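Local atomic coordinates of Lmo2125 protein (Listeria monocytogenes serovar 1/2a, PDB entry 5TU0), a protein that binds maltose as an extracellular solute-binding lipoprotein and probably delivers it to a membrane transporter for uptake. Residues A[28-33]-A[292-297]; A[300-305]-A[318-323]; A[272-277]-A[308-313]. The protein carries 2 engineered substitutions. One frame throughout, in Å; residues are numbered along the deposited sequence. Where two conformers were deposited one is given.

Contact 1 of 3, residues A[28-33]-A[292-297]; sequences GDFEKD and LDYVTN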
ATOM      1  N   GLY A  28      13.562  -7.060  25.255  1.00 30.82           N
ATOM      2  CA  GLY A  28      14.294  -7.760  26.312  1.00 32.29           C
ATOM      3  C   GLY A  28      15.290  -8.806  25.844  1.00 31.48           C
ATOM      4  O   GLY A  28      16.449  -8.805  26.273  1.00 31.96           O
ATOM      5  N   ASP A  29      14.847  -9.702  24.974  1.00 31.02           N
ATOM      6  CA  ASP A  29      15.719 -10.783  24.491  1.00 31.72           C
ATOM      7  C   ASP A  29      16.877 -10.246  23.630  1.00 30.66           C
ATOM      8  O   ASP A  29      17.987 -10.798  23.655  1.00 29.79           O
ATOM      9  CB  ASP A  29      14.904 -11.856  23.783  1.00 32.48           C
ATOM     10  CG  ASP A  29      13.976 -12.594  24.728  1.00 35.28           C
ATOM     11  OD1 ASP A  29      14.355 -12.822  25.891  1.00 37.09           O
ATOM     12  OD2 ASP A  29      12.870 -12.964  24.308  1.00 37.53           O
ATOM     13  N   PHE A  30      16.619  -9.142  22.926  1.00 29.24           N
ATOM     14  CA  PHE A  30      17.660  -8.478  22.144  1.00 28.75           C
ATOM     15  C   PHE A  30      18.696  -7.849  23.081  1.00 28.80           C
ATOM     16  O   PHE A  30      19.906  -7.970  22.854  1.00 27.99           O
ATOM     17  CB  PHE A  30      17.059  -7.414  21.243  1.00 28.35           C
ATOM     18  CG  PHE A  30      18.069  -6.682  20.427  1.00 28.03           C
ATOM     19  CD1 PHE A  30      18.506  -7.213  19.217  1.00 27.94           C
ATOM     20  CD2 PHE A  30      18.585  -5.468  20.856  1.00 28.34           C
ATOM     21  CE1 PHE A  30      19.445  -6.542  18.438  1.00 27.82           C
ATOM     22  CE2 PHE A  30      19.534  -4.794  20.093  1.00 28.45           C
ATOM     23  CZ  PHE A  30      19.957  -5.325  18.879  1.00 28.32           C
ATOM     24  N   GLU A  31      18.215  -7.166  24.118  1.00 30.04           N
ATOM     25  CA  GLU A  31      19.100  -6.561  25.128  1.00 31.31           C
ATOM     26  C   GLU A  31      20.049  -7.593  25.740  1.00 31.84           C
ATOM     27  O   GLU A  31      21.256  -7.362  25.833  1.00 31.36           O
ATOM     28  CB  GLU A  31      18.286  -5.906  26.236  1.00 33.21           C
ATOM     29  CG  GLU A  31      17.537  -4.660  25.776  1.00 33.30           C
ATOM     30  CD  GLU A  31      16.719  -4.015  26.871  1.00 35.92           C
ATOM     31  OE1 GLU A  31      16.263  -4.718  27.809  1.00 36.83           O
ATOM     32  OE2 GLU A  31      16.525  -2.787  26.787  1.00 37.16           O
ATOM     33  N   LYS A  32      19.484  -8.723  26.150  1.00 32.88           N
ATOM     34  CA  LYS A  32      20.253  -9.826  26.750  1.00 34.97           C
ATOM     35  C   LYS A  32      21.234 -10.457  25.776  1.00 34.06           C
ATOM     36  O   LYS A  32      22.353 -10.834  26.143  1.00 33.92           O
ATOM     37  CB  LYS A  32      19.300 -10.933  27.207  1.00 36.78           C
ATOM     38  CG  LYS A  32      18.367 -10.557  28.328  1.00 38.58           C
ATOM     39  CD  LYS A  32      19.099 -10.534  29.637  1.00 41.81           C
ATOM     40  CE  LYS A  32      18.173 -10.187  30.777  1.00 43.07           C
ATOM     41  NZ  LYS A  32      18.907 -10.387  32.054  1.00 45.75           N
ATOM     42  N   ASP A  33      20.791 -10.611  24.533  1.00 32.79           N
ATOM     43  CA  ASP A  33      21.593 -11.273  23.526  1.00 33.05           C
ATOM     44  C   ASP A  33      22.775 -10.422  23.071  1.00 33.46           C
ATOM     45  O   ASP A  33      23.773 -10.964  22.623  1.00 34.06           O
ATOM     46  CB  ASP A  33      20.715 -11.634  22.321  1.00 32.70           C
ATOM     47  CG  ASP A  33      21.355 -12.658  21.402  1.00 33.42           C
ATOM     48  OD1 ASP A  33      21.996 -13.598  21.915  1.00 34.06           O
ATOM     49  OD2 ASP A  33      21.161 -12.542  20.168  1.00 33.83           O
ATOM     50  N   LEU A 292      17.770  -4.792  13.121  1.00 25.50           N
ATOM     51  CA  LEU A 292      17.008  -5.108  11.916  1.00 25.82           C
ATOM     52  C   LEU A 292      16.890  -6.626  11.687  1.00 27.04           C
ATOM     53  O   LEU A 292      15.810  -7.128  11.344  1.00 27.10           O
ATOM     54  CB  LEU A 292      17.595  -4.414  10.676  1.00 25.83           C
ATOM     55  CG  LEU A 292      17.025  -3.035  10.316  1.00 25.70           C
ATOM     56  CD1 LEU A 292      17.149  -2.047  11.466  1.00 26.29           C
ATOM     57  CD2 LEU A 292      17.682  -2.476   9.058  1.00 25.84           C
ATOM     58  N   ASP A 293      18.005  -7.339  11.875  1.00 28.28           N
ATOM     59  CA  ASP A 293      18.058  -8.802  11.700  1.00 29.16           C
ATOM     60  C   ASP A 293      17.219  -9.512  12.755  1.00 28.88           C
ATOM     61  O   ASP A 293      16.642 -10.575  12.488  1.00 30.33           O
ATOM     62  CB  ASP A 293      19.509  -9.316  11.773  1.00 30.38           C
ATOM     63  CG  ASP A 293      20.365  -8.855  10.585  1.00 32.32           C
ATOM     64  OD1 ASP A 293      19.806  -8.360   9.580  1.00 30.85           O
ATOM     65  OD2 ASP A 293      21.607  -8.989  10.661  1.00 33.99           O
ATOM     66  N   TYR A 294      17.203  -8.951  13.960  1.00 27.53           N
ATOM     67  CA  TYR A 294      16.381  -9.474  15.050  1.00 26.90           C
ATOM     68  C   TYR A 294      14.874  -9.269  14.796  1.00 26.66           C
ATOM     69  O   TYR A 294      14.087 -10.232  14.756  1.00 26.55           O
ATOM     70  CB  TYR A 294      16.763  -8.768  16.353  1.00 26.79           C
ATOM     71  CG  TYR A 294      15.928  -9.132  17.563  1.00 27.03           C
ATOM     72  CD1 TYR A 294      16.162 -10.309  18.258  1.00 27.82           C
ATOM     73  CD2 TYR A 294      14.931  -8.278  18.039  1.00 27.01           C
ATOM     74  CE1 TYR A 294      15.408 -10.646  19.383  1.00 28.29           C
ATOM     75  CE2 TYR A 294      14.171  -8.613  19.165  1.00 27.50           C
ATOM     76  CZ  TYR A 294      14.421  -9.803  19.832  1.00 28.28           C
ATOM     77  OH  TYR A 294      13.689 -10.175  20.945  1.00 28.89           O
ATOM     78  N   VAL A 295      14.470  -8.013  14.619  1.00 26.70           N
ATOM     79  CA  VAL A 295      13.050  -7.681  14.501  1.00 26.21           C
ATOM     80  C   VAL A 295      12.389  -8.289  13.252  1.00 26.15           C
ATOM     81  O   VAL A 295      11.168  -8.471  13.226  1.00 25.46           O
ATOM     82  CB  VAL A 295      12.810  -6.140  14.609  1.00 26.75           C
ATOM     83  CG1 VAL A 295      13.262  -5.413  13.353  1.00 26.09           C
ATOM     84  CG2 VAL A 295      11.341  -5.821  14.836  1.00 27.67           C
ATOM     85  N   THR A 296      13.191  -8.618  12.233  1.00 26.32           N
ATOM     86  CA  THR A 296      12.665  -9.231  11.009  1.00 26.96           C
ATOM     87  C   THR A 296      12.850 -10.760  10.970  1.00 27.83           C
ATOM     88  O   THR A 296      12.565 -11.378   9.940  1.00 28.40           O
ATOM     89  CB  THR A 296      13.206  -8.569   9.707  1.00 26.89           C
ATOM     90  OG1 THR A 296      14.632  -8.707   9.626  1.00 28.73           O
ATOM     91  CG2 THR A 296      12.843  -7.115   9.658  1.00 26.59           C
ATOM     92  N   ASN A 297      13.300 -11.384  12.068  1.00 28.27           N
ATOM     93  CA  ASN A 297      13.404 -12.847  12.063  1.00 28.86           C
ATOM     94  C   ASN A 297      12.006 -13.448  12.249  1.00 29.48           C
ATOM     95  O   ASN A 297      11.036 -12.724  12.517  1.00 28.44           O
ATOM     96  CB  ASN A 297      14.452 -13.407  13.052  1.00 29.09           C
ATOM     97  CG  ASN A 297      14.063 -13.273  14.523  1.00 29.18           C
ATOM     98  OD1 ASN A 297      12.905 -13.142  14.880  1.00 28.02           O
ATOM     99  ND2 ASN A 297      15.075 -13.315  15.385  1.00 29.85           N
TER

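Contact 2 of 3, residues A[300-305]-A[318-323]; sequences NQETLY and RDTAKS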
ATOM      1  N   ASN A 300      10.109 -12.885  15.881  1.00 30.56           N
ATOM      2  CA  ASN A 300       9.641 -11.520  16.146  1.00 29.90           C
ATOM      3  C   ASN A 300       8.599 -11.061  15.143  1.00 28.35           C
ATOM      4  O   ASN A 300       7.724 -10.281  15.481  1.00 28.39           O
ATOM      5  CB  ASN A 300      10.822 -10.564  16.257  1.00 29.21           C
ATOM      6  CG  ASN A 300      11.704 -10.897  17.437  1.00 30.52           C
ATOM      7  OD1 ASN A 300      11.225 -11.010  18.581  1.00 30.98           O
ATOM      8  ND2 ASN A 300      12.989 -11.088  17.174  1.00 30.30           N
ATOM      9  N   GLN A 301       8.678 -11.572  13.919  1.00 28.56           N
ATOM     10  CA  GLN A 301       7.649 -11.279  12.916  1.00 28.29           C
ATOM     11  C   GLN A 301       6.317 -11.954  13.298  1.00 29.31           C
ATOM     12  O   GLN A 301       5.245 -11.385  13.095  1.00 28.24           O
ATOM     13  CB  GLN A 301       8.143 -11.669  11.534  1.00 28.40           C
ATOM     14  CG  GLN A 301       9.122 -10.648  10.986  1.00 27.11           C
ATOM     15  CD  GLN A 301       8.438  -9.649  10.069  1.00 26.71           C
ATOM     16  OE1 GLN A 301       8.208  -9.959   8.913  1.00 26.51           O
ATOM     17  NE2 GLN A 301       8.127  -8.447  10.574  1.00 25.85           N
ATOM     18  N   GLU A 302       6.388 -13.144  13.893  1.00 31.02           N
ATOM     19  CA  GLU A 302       5.171 -13.816  14.377  1.00 32.78           C
ATOM     20  C   GLU A 302       4.585 -13.040  15.555  1.00 32.73           C
ATOM     21  O   GLU A 302       3.368 -12.851  15.629  1.00 33.28           O
ATOM     22  CB  GLU A 302       5.424 -15.288  14.731  1.00 34.42           C
ATOM     23  CG  GLU A 302       5.694 -16.107  13.483  1.00 35.51           C
ATOM     24  CD  GLU A 302       6.002 -17.569  13.729  1.00 37.60           C
ATOM     25  OE1 GLU A 302       6.081 -18.015  14.906  1.00 38.87           O
ATOM     26  OE2 GLU A 302       6.170 -18.263  12.705  1.00 38.04           O
ATOM     27  N   THR A 303       5.440 -12.558  16.455  1.00 31.75           N
ATOM     28  CA  THR A 303       4.944 -11.743  17.578  1.00 31.99           C
ATOM     29  C   THR A 303       4.295 -10.445  17.042  1.00 30.82           C
ATOM     30  O   THR A 303       3.259 -10.007  17.549  1.00 30.36           O
ATOM     31  CB  THR A 303       6.057 -11.399  18.577  1.00 31.69           C
ATOM     32  OG1 THR A 303       6.605 -12.616  19.100  1.00 33.24           O
ATOM     33  CG2 THR A 303       5.526 -10.546  19.718  1.00 31.97           C
ATOM     34  N   LEU A 304       4.895  -9.850  16.016  1.00 29.58           N
ATOM     35  CA  LEU A 304       4.310  -8.635  15.415  1.00 29.24           C
ATOM     36  C   LEU A 304       2.874  -8.908  14.984  1.00 28.68           C
ATOM     37  O   LEU A 304       1.964  -8.141  15.309  1.00 28.20           O
ATOM     38  CB  LEU A 304       5.122  -8.151  14.208  1.00 28.96           C
ATOM     39  CG  LEU A 304       4.544  -6.939  13.456  1.00 28.54           C
ATOM     40  CD1 LEU A 304       4.562  -5.691  14.321  1.00 28.72           C
ATOM     41  CD2 LEU A 304       5.311  -6.719  12.162  1.00 29.01           C
ATOM     42  N   TYR A 305       2.669 -10.003  14.256  1.00 29.15           N
ATOM     43  CA  TYR A 305       1.329 -10.357  13.793  1.00 30.44           C
ATOM     44  C   TYR A 305       0.389 -10.637  14.961  1.00 31.94           C
ATOM     45  O   TYR A 305      -0.779 -10.242  14.951  1.00 30.60           O
ATOM     46  CB  TYR A 305       1.357 -11.571  12.860  1.00 31.59           C
ATOM     47  CG  TYR A 305      -0.032 -11.963  12.407  1.00 32.31           C
ATOM     48  CD1 TYR A 305      -0.690 -11.227  11.424  1.00 32.14           C
ATOM     49  CD2 TYR A 305      -0.703 -13.041  12.981  1.00 33.87           C
ATOM     50  CE1 TYR A 305      -1.971 -11.553  11.020  1.00 32.68           C
ATOM     51  CE2 TYR A 305      -1.989 -13.374  12.577  1.00 35.13           C
ATOM     52  CZ  TYR A 305      -2.609 -12.621  11.584  1.00 34.59           C
ATOM     53  OH  TYR A 305      -3.874 -12.933  11.164  1.00 35.95           O
ATOM     54  N   ARG A 318       4.909 -15.184   7.567  1.00 32.48           N
ATOM     55  CA  ARG A 318       3.693 -14.953   6.776  1.00 33.28           C
ATOM     56  C   ARG A 318       2.862 -16.244   6.639  1.00 35.01           C
ATOM     57  O   ARG A 318       1.629 -16.193   6.673  1.00 35.22           O
ATOM     58  CB  ARG A 318       4.032 -14.380   5.405  1.00 32.92           C
ATOM     59  CG  ARG A 318       2.832 -13.796   4.684  1.00 32.68           C
ATOM     60  CD  ARG A 318       3.208 -13.312   3.293  1.00 32.70           C
ATOM     61  NE  ARG A 318       4.387 -12.437   3.277  1.00 32.24           N
ATOM     62  CZ  ARG A 318       4.931 -11.941   2.166  1.00 31.34           C
ATOM     63  NH1 ARG A 318       4.402 -12.210   0.980  1.00 30.73           N
ATOM     64  NH2 ARG A 318       6.023 -11.185   2.246  1.00 30.92           N
ATOM     65  N   ASP A 319       3.534 -17.388   6.482  1.00 36.98           N
ATOM     66  CA  ASP A 319       2.849 -18.697   6.441  1.00 39.64           C
ATOM     67  C   ASP A 319       2.141 -18.969   7.767  1.00 39.20           C
ATOM     68  O   ASP A 319       0.996 -19.426   7.776  1.00 39.20           O
ATOM     69  CB  ASP A 319       3.822 -19.845   6.147  1.00 43.21           C
ATOM     70  CG  ASP A 319       4.288 -19.876   4.696  1.00 46.81           C
ATOM     71  OD1 ASP A 319       3.720 -19.147   3.848  1.00 50.95           O
ATOM     72  OD2 ASP A 319       5.217 -20.656   4.392  1.00 50.57           O
ATOM     73  N   THR A 320       2.820 -18.691   8.883  1.00 37.41           N
ATOM     74  CA  THR A 320       2.216 -18.866  10.190  1.00 37.58           C
ATOM     75  C   THR A 320       0.964 -17.972  10.312  1.00 37.17           C
ATOM     76  O   THR A 320      -0.056 -18.388  10.864  1.00 38.38           O
ATOM     77  CB  THR A 320       3.199 -18.529  11.327  1.00 36.86           C
ATOM     78  OG1 THR A 320       4.343 -19.393  11.254  1.00 36.80           O
ATOM     79  CG2 THR A 320       2.530 -18.697  12.696  1.00 37.66           C
ATOM     80  N   ALA A 321       1.043 -16.747   9.800  1.00 36.74           N
ATOM     81  CA  ALA A 321      -0.106 -15.829   9.878  1.00 36.41           C
ATOM     82  C   ALA A 321      -1.270 -16.370   9.073  1.00 37.71           C
ATOM     83  O   ALA A 321      -2.405 -16.341   9.543  1.00 38.33           O
ATOM     84  CB  ALA A 321       0.274 -14.438   9.412  1.00 35.43           C
ATOM     85  N   LYS A 322      -0.973 -16.877   7.875  1.00 38.87           N
ATOM     86  CA  LYS A 322      -1.982 -17.477   6.994  1.00 42.28           C
ATOM     87  C   LYS A 322      -2.736 -18.646   7.664  1.00 44.05           C
ATOM     88  O   LYS A 322      -3.951 -18.788   7.484  1.00 43.30           O
ATOM     89  CB  LYS A 322      -1.337 -17.967   5.688  1.00 43.90           C
ATOM     90  CG  LYS A 322      -2.322 -18.571   4.697  1.00 47.00           C
ATOM     91  CD  LYS A 322      -1.669 -18.964   3.382  1.00 48.86           C
ATOM     92  CE  LYS A 322      -2.684 -19.659   2.481  1.00 53.00           C
ATOM     93  NZ  LYS A 322      -2.177 -19.950   1.105  1.00 54.38           N
ATOM     94  N   SER A 323      -2.007 -19.459   8.429  0.50 44.96           N
ATOM     95  CA  SER A 323      -2.582 -20.605   9.136  0.50 46.85           C
ATOM     96  C   SER A 323      -3.606 -20.224  10.206  0.50 47.60           C
ATOM     97  O   SER A 323      -4.398 -21.069  10.626  0.50 49.37           O
ATOM     98  CB  SER A 323      -1.464 -21.429   9.777  0.50 47.85           C
ATOM     99  OG  SER A 323      -0.564 -21.907   8.794  0.50 48.25           O
TER

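Contact 3 of 3, residues A[272-277]-A[308-313]; sequences GGKGWV and TNEVPA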
ATOM      1  N   GLY A 272       2.209  -2.418  -0.959  1.00 25.52           N
ATOM      2  CA  GLY A 272       2.625  -1.480   0.074  1.00 24.66           C
ATOM      3  C   GLY A 272       3.171  -2.200   1.290  1.00 24.98           C
ATOM      4  O   GLY A 272       3.341  -3.437   1.297  1.00 24.17           O
ATOM      5  N   GLY A 273       3.459  -1.420   2.313  1.00 24.91           N
ATOM      6  CA  GLY A 273       3.990  -1.981   3.552  1.00 24.78           C
ATOM      7  C   GLY A 273       5.019  -1.081   4.188  1.00 24.74           C
ATOM      8  O   GLY A 273       5.157   0.079   3.809  1.00 23.98           O
ATOM      9  N   LYS A 274       5.750  -1.645   5.147  1.00 24.43           N
ATOM     10  CA  LYS A 274       6.721  -0.905   5.922  1.00 24.91           C
ATOM     11  C   LYS A 274       7.987  -1.729   6.170  1.00 24.15           C
ATOM     12  O   LYS A 274       7.957  -2.973   6.241  1.00 22.86           O
ATOM     13  CB  LYS A 274       6.120  -0.525   7.282  1.00 26.24           C
ATOM     14  CG  LYS A 274       4.848   0.316   7.243  1.00 27.58           C
ATOM     15  CD  LYS A 274       4.460   0.719   8.667  1.00 29.77           C
ATOM     16  CE  LYS A 274       3.111   1.430   8.784  1.00 31.48           C
ATOM     17  NZ  LYS A 274       2.013   0.442   8.737  1.00 34.13           N
ATOM     18  N   GLY A 275       9.091  -1.015   6.312  1.00 23.73           N
ATOM     19  CA  GLY A 275      10.377  -1.612   6.613  1.00 23.64           C
ATOM     20  C   GLY A 275      11.019  -0.889   7.792  1.00 23.51           C
ATOM     21  O   GLY A 275      10.624   0.230   8.163  1.00 22.37           O
ATOM     22  N   TRP A 276      11.997  -1.545   8.398  1.00 23.05           N
ATOM     23  CA  TRP A 276      12.791  -0.948   9.437  1.00 23.55           C
ATOM     24  C   TRP A 276      13.993  -0.292   8.744  1.00 23.99           C
ATOM     25  O   TRP A 276      14.575  -0.865   7.812  1.00 24.11           O
ATOM     26  CB  TRP A 276      13.258  -2.006  10.441  1.00 24.29           C
ATOM     27  CG  TRP A 276      12.217  -2.410  11.402  1.00 25.22           C
ATOM     28  CD1 TRP A 276      11.347  -3.447  11.296  1.00 25.93           C
ATOM     29  CD2 TRP A 276      11.943  -1.777  12.657  1.00 26.66           C
ATOM     30  NE1 TRP A 276      10.550  -3.513  12.428  1.00 27.23           N
ATOM     31  CE2 TRP A 276      10.885  -2.482  13.263  1.00 27.04           C
ATOM     32  CE3 TRP A 276      12.487  -0.678  13.316  1.00 27.11           C
ATOM     33  CZ2 TRP A 276      10.374  -2.132  14.516  1.00 27.69           C
ATOM     34  CZ3 TRP A 276      11.977  -0.320  14.561  1.00 28.12           C
ATOM     35  CH2 TRP A 276      10.928  -1.048  15.141  1.00 27.38           C
ATOM     36  N   VAL A 277      14.346   0.912   9.186  1.00 24.03           N
ATOM     37  CA  VAL A 277      15.450   1.657   8.603  1.00 23.58           C
ATOM     38  C   VAL A 277      16.394   2.144   9.682  1.00 24.11           C
ATOM     39  O   VAL A 277      16.001   2.229  10.849  1.00 24.34           O
ATOM     40  CB  VAL A 277      14.943   2.840   7.758  1.00 23.27           C
ATOM     41  CG1 VAL A 277      13.998   2.328   6.673  1.00 23.02           C
ATOM     42  CG2 VAL A 277      14.237   3.903   8.603  1.00 23.38           C
ATOM     43  N   THR A 308      -0.440  -7.030  16.533  1.00 31.98           N
ATOM     44  CA  THR A 308      -1.017  -5.952  15.699  1.00 32.24           C
ATOM     45  C   THR A 308      -1.903  -6.366  14.546  1.00 32.83           C
ATOM     46  O   THR A 308      -2.575  -5.519  13.988  1.00 32.87           O
ATOM     47  CB  THR A 308       0.134  -5.144  15.062  1.00 31.20           C
ATOM     48  OG1 THR A 308       0.844  -5.977  14.134  1.00 29.89           O
ATOM     49  CG2 THR A 308       1.095  -4.636  16.125  1.00 31.17           C
ATOM     50  N   ASN A 309      -1.889  -7.648  14.188  1.00 34.29           N
ATOM     51  CA  ASN A 309      -2.626  -8.176  13.035  1.00 36.59           C
ATOM     52  C   ASN A 309      -2.085  -7.660  11.691  1.00 34.55           C
ATOM     53  O   ASN A 309      -2.725  -7.847  10.669  1.00 34.91           O
ATOM     54  CB  ASN A 309      -4.160  -7.966  13.134  1.00 39.51           C
ATOM     55  CG  ASN A 309      -4.823  -8.915  14.119  1.00 44.25           C
ATOM     56  OD1 ASN A 309      -6.035  -9.073  14.103  1.00 51.26           O
ATOM     57  ND2 ASN A 309      -4.037  -9.557  14.964  1.00 46.75           N
ATOM     58  N   GLU A 310      -0.906  -7.038  11.696  1.00 33.52           N
ATOM     59  CA  GLU A 310      -0.292  -6.604  10.442  1.00 33.36           C
ATOM     60  C   GLU A 310       0.446  -7.790   9.852  1.00 30.13           C
ATOM     61  O   GLU A 310       1.093  -8.542  10.567  1.00 29.94           O
ATOM     62  CB  GLU A 310       0.579  -5.372  10.655  1.00 35.37           C
ATOM     63  CG  GLU A 310      -0.291  -4.195  11.092  1.00 39.04           C
ATOM     64  CD  GLU A 310       0.376  -2.861  10.952  1.00 39.96           C
ATOM     65  OE1 GLU A 310       0.789  -2.530   9.836  1.00 43.78           O
ATOM     66  OE2 GLU A 310       0.443  -2.120  11.948  1.00 43.97           O
ATOM     67  N   VAL A 311       0.328  -7.960   8.543  1.00 27.85           N
ATOM     68  CA  VAL A 311       0.891  -9.108   7.859  1.00 27.72           C
ATOM     69  C   VAL A 311       2.408  -9.036   7.735  1.00 27.35           C
ATOM     70  O   VAL A 311       2.936  -8.074   7.185  1.00 27.45           O
ATOM     71  CB  VAL A 311       0.255  -9.283   6.470  1.00 27.67           C
ATOM     72  CG1 VAL A 311       0.818 -10.511   5.781  1.00 28.00           C
ATOM     73  CG2 VAL A 311      -1.264  -9.382   6.616  1.00 28.41           C
ATOM     74  N   PRO A 312       3.114 -10.063   8.234  1.00 28.76           N
ATOM     75  CA  PRO A 312       4.576 -10.047   8.170  1.00 28.52           C
ATOM     76  C   PRO A 312       5.174 -10.162   6.776  1.00 28.60           C
ATOM     77  O   PRO A 312       4.628 -10.850   5.919  1.00 29.47           O
ATOM     78  CB  PRO A 312       4.997 -11.294   8.967  1.00 29.28           C
ATOM     79  CG  PRO A 312       3.792 -11.768   9.671  1.00 30.47           C
ATOM     80  CD  PRO A 312       2.596 -11.238   8.957  1.00 29.22           C
ATOM     81  N   ALA A 313       6.327  -9.525   6.597  1.00 28.53           N
ATOM     82  CA  ALA A 313       7.103  -9.602   5.364  1.00 28.53           C
ATOM     83  C   ALA A 313       7.868 -10.924   5.318  1.00 28.27           C
ATOM     84  O   ALA A 313       7.965 -11.549   4.271  1.00 28.28           O
ATOM     85  CB  ALA A 313       8.074  -8.441   5.277  1.00 27.60           C
TER

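Contact 1 of 3, residues A[28-33]-A[292-297]
F30 lays its CB over the ring of Y294, 3.8 Å from the ring centroid and 12° off the ring normal, which makes this a CH-pi contact over the face. At the inner end of the ring, F30 CD1 stands 3.6 Å from Y294 CG, over the same face. The rings form an oblique aromatic pair, planes at 57° and centroids 5.3 Å apart. The CA-CB bonds of both residues point toward the opposite segment, and CG anti to the backbone N in Y294 (chi1 176°) carries its ring past F30 CB, which then meets the face. The far end of the tyrosine runs on to the preceding residue of the opposite helix, where D29 CB comes 3.5 Å from Y294 OH. That hydroxyl is hydrogen-bonded to the backbone O of I26, one turn earlier, so the phenol is fixed at its tip as well as along its face. Helix 17-34 is the connector of a beta-alpha-beta crossover, joining the parallel strands 10-15 and 37-42, and the contact packs it against helix 285-295 in the two-lobed solute-binding protein fold. The F30 ring also forms an edge-to-face pair with W291, and V287 and K290 touch it. Beyond Y294 the helix ends: T296 N (3.1 Å) and T296 OG1 (2.6 Å) donate to L292 O from opposite faces of its plane, and N297 OD1 caps the following helix at N300 N.

Contact 2 of 3, residues A[300-305]-A[318-323]
The Y305 ring receives A321 CB on one face in a CH-pi contact: the methyl stands 3.7 Å from the ring centroid and only 4° off the normal, so it sits almost exactly over the centre. The spread of distances agrees, since Y305 CG is 3.9 Å from A321 CB and the remaining ring carbons lie within a tenth of an ångström or so of that value. The other flat group, the E302 carboxylate, is met from above: T320 OG1 donates to E302 OE2 over 2.6 Å, from 52° out of the carboxylate plane. Extended beyond CG (chi2 178°), the glutamate spans the gap and crosses the threonine side chain at about a right angle. Q298 NE2 is a second donor to the same oxygen, while Y305 OH is hydrogen-bonded to T329 OG1, which fixes the outer end of the ring. The helices run close here, with the CA atoms of Y305 and A321 6.9 Å apart. Helix 298-308, the short strand 311-312 and helix 315-323 follow one another as a helix-strand-helix segment of the solute-binding protein fold, and P312 touches both Y305 and A321; helix 17-34 packs on the first helix through T303 and L304, and helix 327-336 on the second through K322.

Contact 3 of 3, residues A[272-277]-A[308-313]
A bend at the last torsion of K274 (chi4 79°), after an extended run from CB, brings its NZ within reach of E310, and E310 answers with CG anti to its own carbonyl carbon (chi1 -65°). The two chains then cross at about a right angle, and their ends form a salt bridge in which K274 NZ and E310 OE1 are 3.4 Å apart, a long separation for such a pair. This links strand 272-278, near its start, to the loop residue just before the short, weakly bonded strand 311-312 in the mixed sheet of a bacterial solute-binding protein. Both strands pair antiparallel with the long strand 105-121. The charged pair has a shared partner: the hydroxyl of Y19 is hydrogen-bonded to K274 NZ and to E310 OE2, so the bridge is closed a second time through the phenol. Backbone bonds of K274 with A111 and I112 set the base of the lysine on the sheet, and E310 packs its side chain on I112 of the same strand. The arrangement lies near the sugar: the K274 side chain is about 6 Å from a bound glucose unit, and G272 is bonded through its backbone to E114, a residue of the sugar pocket. At the other segment an ST turn sets the backbone of E310, its N donating to T308 OG1 over 3.2 Å with an N-H...O angle of 163°.

How the contacts relate
Contacts 1 and 2 follow one another along the chain, whereas contact 3 alternates with each: segment 272-277 comes before 292-297 and 300-305, and 308-313 falls between 300-305 and 318-323. Centres lie about 16 Å apart between contacts 1 and 2 and between 1 and 3, and about 11 Å between 2 and 3. N300 ND2 of contact 2 reaches Y294 O of contact 1 at 2.8 Å, probably as a hydrogen bond, and V295 CG2 packs 3.4 Å from W276 NE1 of contact 3. R318 NH2 of contact 2 probably bonds A313 O of contact 3 at 2.8 Å. Contact 3 lies near the bound maltose, whereas F30 of contact 1 is about 11 Å from the tartronate.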